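PDB 7A9J: Cfl from Pectobacterium brasiliense, which probably activates carboxylic acids with ATP, as a coronafacic acid ligase of the AMP-binding enzyme family. Local coordinates for residues A[31-36]-A[52-57]; A[37-40]-A[46-49]; A[59-64]-A[93-98]. The protein carries 1 engineered substitution. All coordinates share one frame; numbering follows the deposited sequence.

Contact 1: residues A[31-36]-A[52-57]; sequences HALLHS and NLLLLI
Ala32 and Leu33, in the last turn of helix 24-34, both rest on Leu54 of helix 50-66. Along segment 52-57, Leu53 comes first and turns to Phe28, Ala40 and Val41. Leu54 carries the contact. Its CG lies anti to the backbone N (chi1 174°), and the CD2 branch reaches Leu33: Leu54 CD2 lies 3.7 Å from Leu33 CD2 and 3.8 Å from Leu33 CG. The two leucine side chains cross at about a right angle. Farther down, Leu54 CB meets the methyl of Ala32, with 4.2 Å between Leu54 CB and Ala32 CB; with so short a side chain there, the backbones approach to 6.8 Å between the CA atoms of Ala32 and Leu54. One turn on, Ile57 packs against Phe25 and Phe28, farther back along the first helix. After Leu34 the first helix ends, and Ser36 OG folds back to the carbonyl of Ala32, with 3.0 Å between Ser36 OG and Ala32 O, the donor lying in the carbonyl plane. No hydrogen bond joins the two segments: apolar packing holds them, while the hydroxyl of Ser36 turns back on its own helix end and the Ser36 backbone bonds to Tyr51.

Contact 2: residues A[37-40]-A[46-49]; sequences KETA and HNIS
Thr39 and Ser49 form an antiparallel non-hydrogen-bonded pair with CA atoms 4.1 Å apart, and beside it Ala40 N donates to Ile48 O at 2.8 Å, with an angle of 149° at the hydrogen. Next to the pair, the CA-H of Ser49 makes a bent contact to Glu38 O, 3.2 Å from Ser49 CA to Glu38 O. The side chains of Thr39 and Ser49 diverge. Ser49 OG sits between its backbone N and carbonyl carbon (chi1 65°) and caps Asn52 N, so this serine both ends the strand and is the N-cap of helix 50-66; its CB lies 3.4 Å from Glu38 O. Ala40 sets its methyl beside the strand, Ala40 CB to Ile48 O at 3.7 Å. Thr39 CG2 and Asn47 CB come alongside at 4.2 Å, while their polar ends share a water, 2.7 Å from Thr39 OG1 and 2.8 Å from Asn47 OD1, to which it donates. The pairing belongs to the beta hairpin of strands 39-42 and 47-49, whose first strand also bonds through Ala40 to Val256 of the parallel strand 255-257. Chemically the grip comes from the backbone, and the hydrophilic side of Thr39 and Asn47 is tied through water instead of a direct bond.

Contact 3: residues A[59-64]-A[93-98]; sequences RIATGL and LKIGAV
Ala61 and Leu64, one turn apart on helix 50-66, receive the two branches of Ile95 at the end of helix 83-95. The CA-CB bond of Ile95 points toward helix 50-66, and the chain forks at CB. One branch, CG2, goes to the methyl of Ala61, 3.7 Å from Ile95 CG2 to Ala61 CB. The other branch starts with CG1 between the backbone N and the carbonyl carbon (chi1 69°), a linking atom that itself makes no close approach to segment 59-64. It carries CD1 on to Leu64, where Ile95 CD1 meets both Leu64 CB and Leu64 CD1 at 3.8 Å; the two side chains cross obliquely. Both helices lie in the N-terminal part of the adenylate-forming enzyme, where helix 83-95 is the connection of a beta-alpha-beta crossover between the neighbouring parallel strands 74-78 and 98-101. Its last turn ends at Gly96, whose positive phi (79°) lets the chain turn away toward Val98, which bonds to the backbone of Ile75 in the first of these strands. Ala61 has a second neighbour in Lys94: the aliphatic part of the lysine runs past its methyl, with Lys94 CD 3.8 Å and Lys94 CE 3.9 Å from Ala61 CB. The lysine chain is extended through its first three torsions and bends at the last, chi4 58°, which turns NZ to the hydroxyl of Tyr171, with a long, weak ion pair to Asp176 besides.

From the N terminus, helix 24-34 ends in segment 31-36, and the chain runs straight on into 37-40, which leads into the first strand of the hairpin. Contact 2 closes the short hairpin loop when 46-49 returns; contact 1 closes the wider loop around it as 52-57 packs on the first helix, so the two are nested. They touch each other, Leu53 CD2 lying 3.9 Å from Ala40 CB. Helix 50-66 then carries the chain from contact 1 to contact 3, with centres about 15 Å apart. Contact 3 follows in series, closing a 28-residue loop through strand 74-78. Together they tie the hairpin and helix 24-34 to the helices beside the five-stranded parallel sheet.

Contact 1: residues A[31-36]-A[52-57]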
loop_
_atom_site.group_PDB
_atom_site.type_symbol
_atom_site.label_atom_id
_atom_site.label_comp_id
_atom_site.label_asym_id
_atom_site.label_seq_id
_atom_site.Cartn_x
_atom_site.Cartn_y
_atom_site.Cartn_z
ATOM N N HIS A 31 -16.229 11.179 17.354
ATOM C CA HIS A 31 -15.752 12.349 16.636
ATOM C C HIS A 31 -16.832 12.999 15.777
ATOM O O HIS A 31 -16.956 14.234 15.747
ATOM C CB HIS A 31 -14.557 12.002 15.781
ATOM C CG HIS A 31 -13.926 13.223 15.204
ATOM N ND1 HIS A 31 -12.943 13.922 15.867
ATOM C CD2 HIS A 31 -14.226 13.949 14.100
ATOM C CE1 HIS A 31 -12.635 15.008 15.177
ATOM N NE2 HIS A 31 -13.404 15.055 14.107
ATOM N N ALA A 32 -17.627 12.211 15.067
ATOM C CA ALA A 32 -18.666 12.830 14.272
ATOM C C ALA A 32 -19.621 13.644 15.148
ATOM O O ALA A 32 -20.114 14.699 14.734
ATOM C CB ALA A 32 -19.430 11.761 13.485
ATOM N N LEU A 33 -19.914 13.170 16.355
ATOM C CA LEU A 33 -20.938 13.871 17.127
ATOM C C LEU A 33 -20.409 15.152 17.740
ATOM O O LEU A 33 -21.198 16.027 18.130
ATOM C CB LEU A 33 -21.513 12.951 18.193
ATOM C CG LEU A 33 -22.456 11.981 17.503
ATOM C CD1 LEU A 33 -22.889 10.999 18.532
ATOM C CD2 LEU A 33 -23.688 12.657 16.826
ATOM N N LEU A 34 -19.103 15.295 17.800
ATOM C CA LEU A 34 -18.467 16.462 18.378
ATOM C C LEU A 34 -17.948 17.411 17.313
ATOM O O LEU A 34 -17.538 18.521 17.647
ATOM C CB LEU A 34 -17.308 16.029 19.300
ATOM C CG LEU A 34 -17.716 15.122 20.482
ATOM C CD1 LEU A 34 -16.509 14.531 21.238
ATOM C CD2 LEU A 34 -18.692 15.849 21.438
ATOM N N HIS A 35 -17.967 17.004 16.047
ATOM C CA HIS A 35 -17.450 17.807 14.940
ATOM C C HIS A 35 -18.379 17.686 13.749
ATOM O O HIS A 35 -17.949 17.571 12.595
ATOM C CB HIS A 35 -16.040 17.367 14.593
ATOM C CG HIS A 35 -15.069 17.655 15.686
ATOM N ND1 HIS A 35 -14.921 16.833 16.787
ATOM C CD2 HIS A 35 -14.228 18.699 15.879
ATOM C CE1 HIS A 35 -14.012 17.347 17.597
ATOM N NE2 HIS A 35 -13.578 18.481 17.071
ATOM N N SER A 36 -19.671 17.791 14.055
ATOM C CA SER A 36 -20.727 17.371 13.149
ATOM C C SER A 36 -20.634 18.053 11.797
ATOM O O SER A 36 -20.904 17.418 10.771
ATOM C CB SER A 36 -22.088 17.661 13.792
ATOM O OG SER A 36 -22.230 16.806 14.902
ATOM N N ASN A 52 -23.542 13.893 8.642
ATOM C CA ASN A 52 -24.333 13.187 7.611
ATOM C C ASN A 52 -23.762 11.819 7.247
ATOM O O ASN A 52 -24.526 10.917 6.845
ATOM C CB ASN A 52 -24.508 14.097 6.403
ATOM C CG ASN A 52 -25.601 15.230 6.692
ATOM O OD1 ASN A 52 -26.630 14.959 7.377
ATOM N ND2 ASN A 52 -25.371 16.479 6.251
ATOM N N LEU A 53 -22.430 11.646 7.314
ATOM C CA LEU A 53 -21.871 10.324 7.130
ATOM C C LEU A 53 -22.311 9.388 8.247
ATOM O O LEU A 53 -22.687 8.247 7.971
ATOM C CB LEU A 53 -20.334 10.412 7.023
ATOM C CG LEU A 53 -19.569 9.114 6.967
ATOM C CD1 LEU A 53 -20.070 8.320 5.783
ATOM C CD2 LEU A 53 -18.029 9.447 6.816
ATOM N N LEU A 54 -22.315 9.850 9.507
ATOM C CA LEU A 54 -22.881 9.036 10.583
ATOM C C LEU A 54 -24.345 8.676 10.314
ATOM O O LEU A 54 -24.760 7.533 10.538
ATOM C CB LEU A 54 -22.724 9.738 11.941
ATOM C CG LEU A 54 -23.394 9.069 13.150
ATOM C CD1 LEU A 54 -22.726 7.677 13.456
ATOM C CD2 LEU A 54 -23.331 9.975 14.355
ATOM N N LEU A 55 -25.150 9.625 9.840
ATOM C CA LEU A 55 -26.549 9.299 9.559
ATOM C C LEU A 55 -26.652 8.221 8.495
ATOM O O LEU A 55 -27.442 7.289 8.655
ATOM C CB LEU A 55 -27.334 10.529 9.121
ATOM C CG LEU A 55 -27.486 11.577 10.220
ATOM C CD1 LEU A 55 -28.486 12.568 9.702
ATOM C CD2 LEU A 55 -28.005 10.961 11.500
ATOM N N LEU A 56 -25.830 8.309 7.436
ATOM C CA LEU A 56 -25.828 7.287 6.377
ATOM C C LEU A 56 -25.405 5.913 6.921
ATOM O O LEU A 56 -26.041 4.883 6.634
ATOM C CB LEU A 56 -24.872 7.708 5.248
ATOM C CG LEU A 56 -24.615 6.717 4.105
ATOM C CD1 LEU A 56 -25.987 6.405 3.469
ATOM C CD2 LEU A 56 -23.695 7.371 3.091
ATOM N N ILE A 57 -24.362 5.902 7.756
ATOM C CA ILE A 57 -23.900 4.666 8.388
ATOM C C ILE A 57 -25.019 4.036 9.188
ATOM O O ILE A 57 -25.236 2.809 9.145
ATOM C CB ILE A 57 -22.698 4.960 9.304
ATOM C CG1 ILE A 57 -21.481 5.202 8.445
ATOM C CG2 ILE A 57 -22.423 3.732 10.200
ATOM C CD1 ILE A 57 -20.396 6.017 9.179
#

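Contact 2: residues A[37-40]-A[46-49]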
loop_
_atom_site.group_PDB
_atom_site.type_symbol
_atom_site.label_atom_id
_atom_site.label_comp_id
_atom_site.label_asym_id
_atom_site.label_seq_id
_atom_site.Cartn_x
_atom_site.Cartn_y
_atom_site.Cartn_z
ATOM N N LYS A 37 -20.342 19.370 11.774
ATOM C CA LYS A 37 -20.515 20.146 10.556
ATOM C C LYS A 37 -19.339 20.045 9.622
ATOM O O LYS A 37 -19.426 20.482 8.464
ATOM C CB LYS A 37 -20.729 21.647 10.893
ATOM C CG LYS A 37 -21.847 21.907 11.892
ATOM C CD LYS A 37 -22.011 23.416 12.153
ATOM C CE LYS A 37 -20.666 24.077 12.515
ATOM N NZ LYS A 37 -20.772 25.548 12.844
ATOM N N GLU A 38 -18.239 19.496 10.099
ATOM C CA GLU A 38 -17.035 19.497 9.284
ATOM C C GLU A 38 -17.104 18.407 8.224
ATOM O O GLU A 38 -17.825 17.419 8.377
ATOM C CB GLU A 38 -15.839 19.343 10.177
ATOM C CG GLU A 38 -15.413 20.706 10.781
ATOM C CD GLU A 38 -14.572 20.516 12.017
ATOM O OE1 GLU A 38 -14.033 19.403 12.188
ATOM O OE2 GLU A 38 -14.458 21.461 12.825
ATOM N N THR A 39 -16.465 18.682 7.094
ATOM C CA THR A 39 -16.463 17.734 5.983
ATOM C C THR A 39 -15.685 16.482 6.376
ATOM O O THR A 39 -14.526 16.566 6.775
ATOM C CB THR A 39 -15.824 18.378 4.765
ATOM O OG1 THR A 39 -16.633 19.510 4.417
ATOM C CG2 THR A 39 -15.759 17.432 3.595
ATOM N N ALA A 40 -16.322 15.323 6.235
ATOM C CA ALA A 40 -15.625 14.061 6.466
ATOM C C ALA A 40 -15.024 13.499 5.174
ATOM O O ALA A 40 -13.891 12.987 5.192
ATOM C CB ALA A 40 -16.564 13.026 7.077
ATOM N N HIS A 46 -18.663 16.135 -4.902
ATOM C CA HIS A 46 -19.531 15.840 -3.780
ATOM C C HIS A 46 -18.781 16.016 -2.473
ATOM O O HIS A 46 -17.540 15.983 -2.399
ATOM C CB HIS A 46 -20.085 14.410 -3.853
ATOM C CG HIS A 46 -20.947 14.177 -5.058
ATOM N ND1 HIS A 46 -22.249 14.632 -5.134
ATOM C CD2 HIS A 46 -20.686 13.570 -6.244
ATOM C CE1 HIS A 46 -22.755 14.310 -6.313
ATOM N NE2 HIS A 46 -21.835 13.651 -6.997
ATOM N N ASN A 47 -19.561 16.151 -1.418
ATOM C CA ASN A 47 -18.980 16.102 -0.099
ATOM C C ASN A 47 -20.037 15.641 0.890
ATOM O O ASN A 47 -21.258 15.735 0.648
ATOM C CB ASN A 47 -18.425 17.454 0.307
ATOM C CG ASN A 47 -19.545 18.477 0.523
ATOM O OD1 ASN A 47 -20.026 18.637 1.642
ATOM N ND2 ASN A 47 -20.013 19.094 -0.555
ATOM N N ILE A 48 -19.555 15.199 2.030
ATOM C CA ILE A 48 -20.454 14.772 3.090
ATOM C C ILE A 48 -19.825 15.159 4.420
ATOM O O ILE A 48 -18.622 14.958 4.631
ATOM C CB ILE A 48 -20.764 13.262 2.978
ATOM C CG1 ILE A 48 -21.883 12.845 3.966
ATOM C CG2 ILE A 48 -19.474 12.368 3.154
ATOM C CD1 ILE A 48 -22.403 11.479 3.708
ATOM N N SER A 49 -20.632 15.746 5.312
ATOM C CA SER A 49 -20.125 16.086 6.631
ATOM C C SER A 49 -19.968 14.850 7.502
ATOM O O SER A 49 -20.578 13.804 7.263
ATOM C CB SER A 49 -21.087 17.083 7.335
ATOM O OG SER A 49 -22.349 16.438 7.570
HETATM O O HOH W 1 -19.230 18.687 4.312
#

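Contact 3: residues A[59-64]-A[93-98]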
loop_
_atom_site.group_PDB
_atom_site.type_symbol
_atom_site.label_atom_id
_atom_site.label_comp_id
_atom_site.label_asym_id
_atom_site.label_seq_id
_atom_site.Cartn_x
_atom_site.Cartn_y
_atom_site.Cartn_z
ATOM N N ARG A 59 -28.314 4.429 8.760
ATOM C CA ARG A 59 -29.346 3.886 7.873
ATOM C C ARG A 59 -28.902 2.541 7.267
ATOM O O ARG A 59 -29.720 1.587 7.195
ATOM C CB ARG A 59 -29.697 4.882 6.767
ATOM C CG ARG A 59 -30.557 6.064 7.235
ATOM C CD ARG A 59 -31.168 6.799 6.044
ATOM N NE ARG A 59 -32.223 7.687 6.548
ATOM C CZ ARG A 59 -33.486 7.701 6.158
ATOM N NH1 ARG A 59 -34.310 8.577 6.717
ATOM N NH2 ARG A 59 -33.930 6.883 5.208
ATOM N N ILE A 60 -27.626 2.442 6.880
ATOM C CA ILE A 60 -27.139 1.189 6.301
ATOM C C ILE A 60 -27.213 0.085 7.348
ATOM O O ILE A 60 -27.746 -1.004 7.089
ATOM C CB ILE A 60 -25.711 1.323 5.733
ATOM C CG1 ILE A 60 -25.636 2.327 4.567
ATOM C CG2 ILE A 60 -25.244 -0.077 5.229
ATOM C CD1 ILE A 60 -24.162 2.894 4.359
ATOM N N ALA A 61 -26.758 0.379 8.568
ATOM C CA ALA A 61 -26.877 -0.589 9.660
ATOM C C ALA A 61 -28.310 -1.058 9.855
ATOM O O ALA A 61 -28.557 -2.261 10.049
ATOM C CB ALA A 61 -26.341 -0.005 10.963
ATOM N N THR A 62 -29.285 -0.135 9.810
ATOM C CA THR A 62 -30.656 -0.572 9.981
ATOM C C THR A 62 -31.109 -1.438 8.813
ATOM O O THR A 62 -31.810 -2.436 9.020
ATOM C CB THR A 62 -31.563 0.648 10.167
ATOM O OG1 THR A 62 -31.209 1.283 11.410
ATOM C CG2 THR A 62 -33.037 0.237 10.225
ATOM N N GLY A 63 -30.711 -1.078 7.586
ATOM C CA GLY A 63 -31.097 -1.876 6.432
ATOM C C GLY A 63 -30.528 -3.287 6.477
ATOM O O GLY A 63 -31.246 -4.269 6.199
ATOM N N LEU A 64 -29.264 -3.406 6.876
ATOM C CA LEU A 64 -28.621 -4.708 7.038
ATOM C C LEU A 64 -29.378 -5.538 8.055
ATOM O O LEU A 64 -29.743 -6.690 7.798
ATOM C CB LEU A 64 -27.166 -4.531 7.492
ATOM C CG LEU A 64 -26.197 -3.942 6.487
ATOM C CD1 LEU A 64 -24.865 -3.650 7.195
ATOM C CD2 LEU A 64 -26.029 -5.033 5.416
ATOM N N LEU A 93 -18.982 -2.585 10.864
ATOM C CA LEU A 93 -18.351 -2.485 12.182
ATOM C C LEU A 93 -19.367 -2.220 13.279
ATOM O O LEU A 93 -19.277 -2.800 14.372
ATOM C CB LEU A 93 -17.310 -1.357 12.159
ATOM C CG LEU A 93 -16.019 -1.759 11.385
ATOM C CD1 LEU A 93 -15.176 -0.501 11.116
ATOM C CD2 LEU A 93 -15.199 -2.796 12.106
ATOM N N LYS A 94 -20.316 -1.302 13.021
ATOM C CA LYS A 94 -21.316 -0.949 14.005
ATOM C C LYS A 94 -22.101 -2.174 14.458
ATOM O O LYS A 94 -22.389 -2.331 15.649
ATOM C CB LYS A 94 -22.274 0.096 13.391
ATOM C CG LYS A 94 -23.426 0.519 14.283
ATOM C CD LYS A 94 -24.224 1.682 13.618
ATOM C CE LYS A 94 -25.647 1.878 14.253
ATOM N NZ LYS A 94 -25.606 2.139 15.725
ATOM N N ILE A 95 -22.472 -3.050 13.517
ATOM C CA ILE A 95 -23.313 -4.166 13.865
ATOM C C ILE A 95 -22.545 -5.445 14.045
ATOM O O ILE A 95 -23.171 -6.465 14.439
ATOM C CB ILE A 95 -24.450 -4.379 12.845
ATOM C CG1 ILE A 95 -23.921 -4.873 11.490
ATOM C CG2 ILE A 95 -25.275 -3.114 12.765
ATOM C CD1 ILE A 95 -25.108 -5.286 10.603
ATOM N N GLY A 96 -21.213 -5.426 13.827
ATOM C CA GLY A 96 -20.421 -6.627 13.966
ATOM C C GLY A 96 -20.511 -7.554 12.787
ATOM O O GLY A 96 -20.238 -8.748 12.933
ATOM N N ALA A 97 -20.958 -7.061 11.640
ATOM C CA ALA A 97 -20.855 -7.857 10.431
ATOM C C ALA A 97 -19.423 -7.806 9.923
ATOM O O ALA A 97 -18.764 -6.761 9.952
ATOM C CB ALA A 97 -21.831 -7.370 9.348
ATOM N N VAL A 98 -18.944 -8.966 9.499
ATOM C CA VAL A 98 -17.562 -9.131 9.050
ATOM C C VAL A 98 -17.466 -8.682 7.597
ATOM O O VAL A 98 -18.137 -9.237 6.720
ATOM C CB VAL A 98 -17.165 -10.601 9.214
ATOM C CG1 VAL A 98 -15.738 -10.877 8.675
ATOM C CG2 VAL A 98 -17.317 -11.002 10.665
#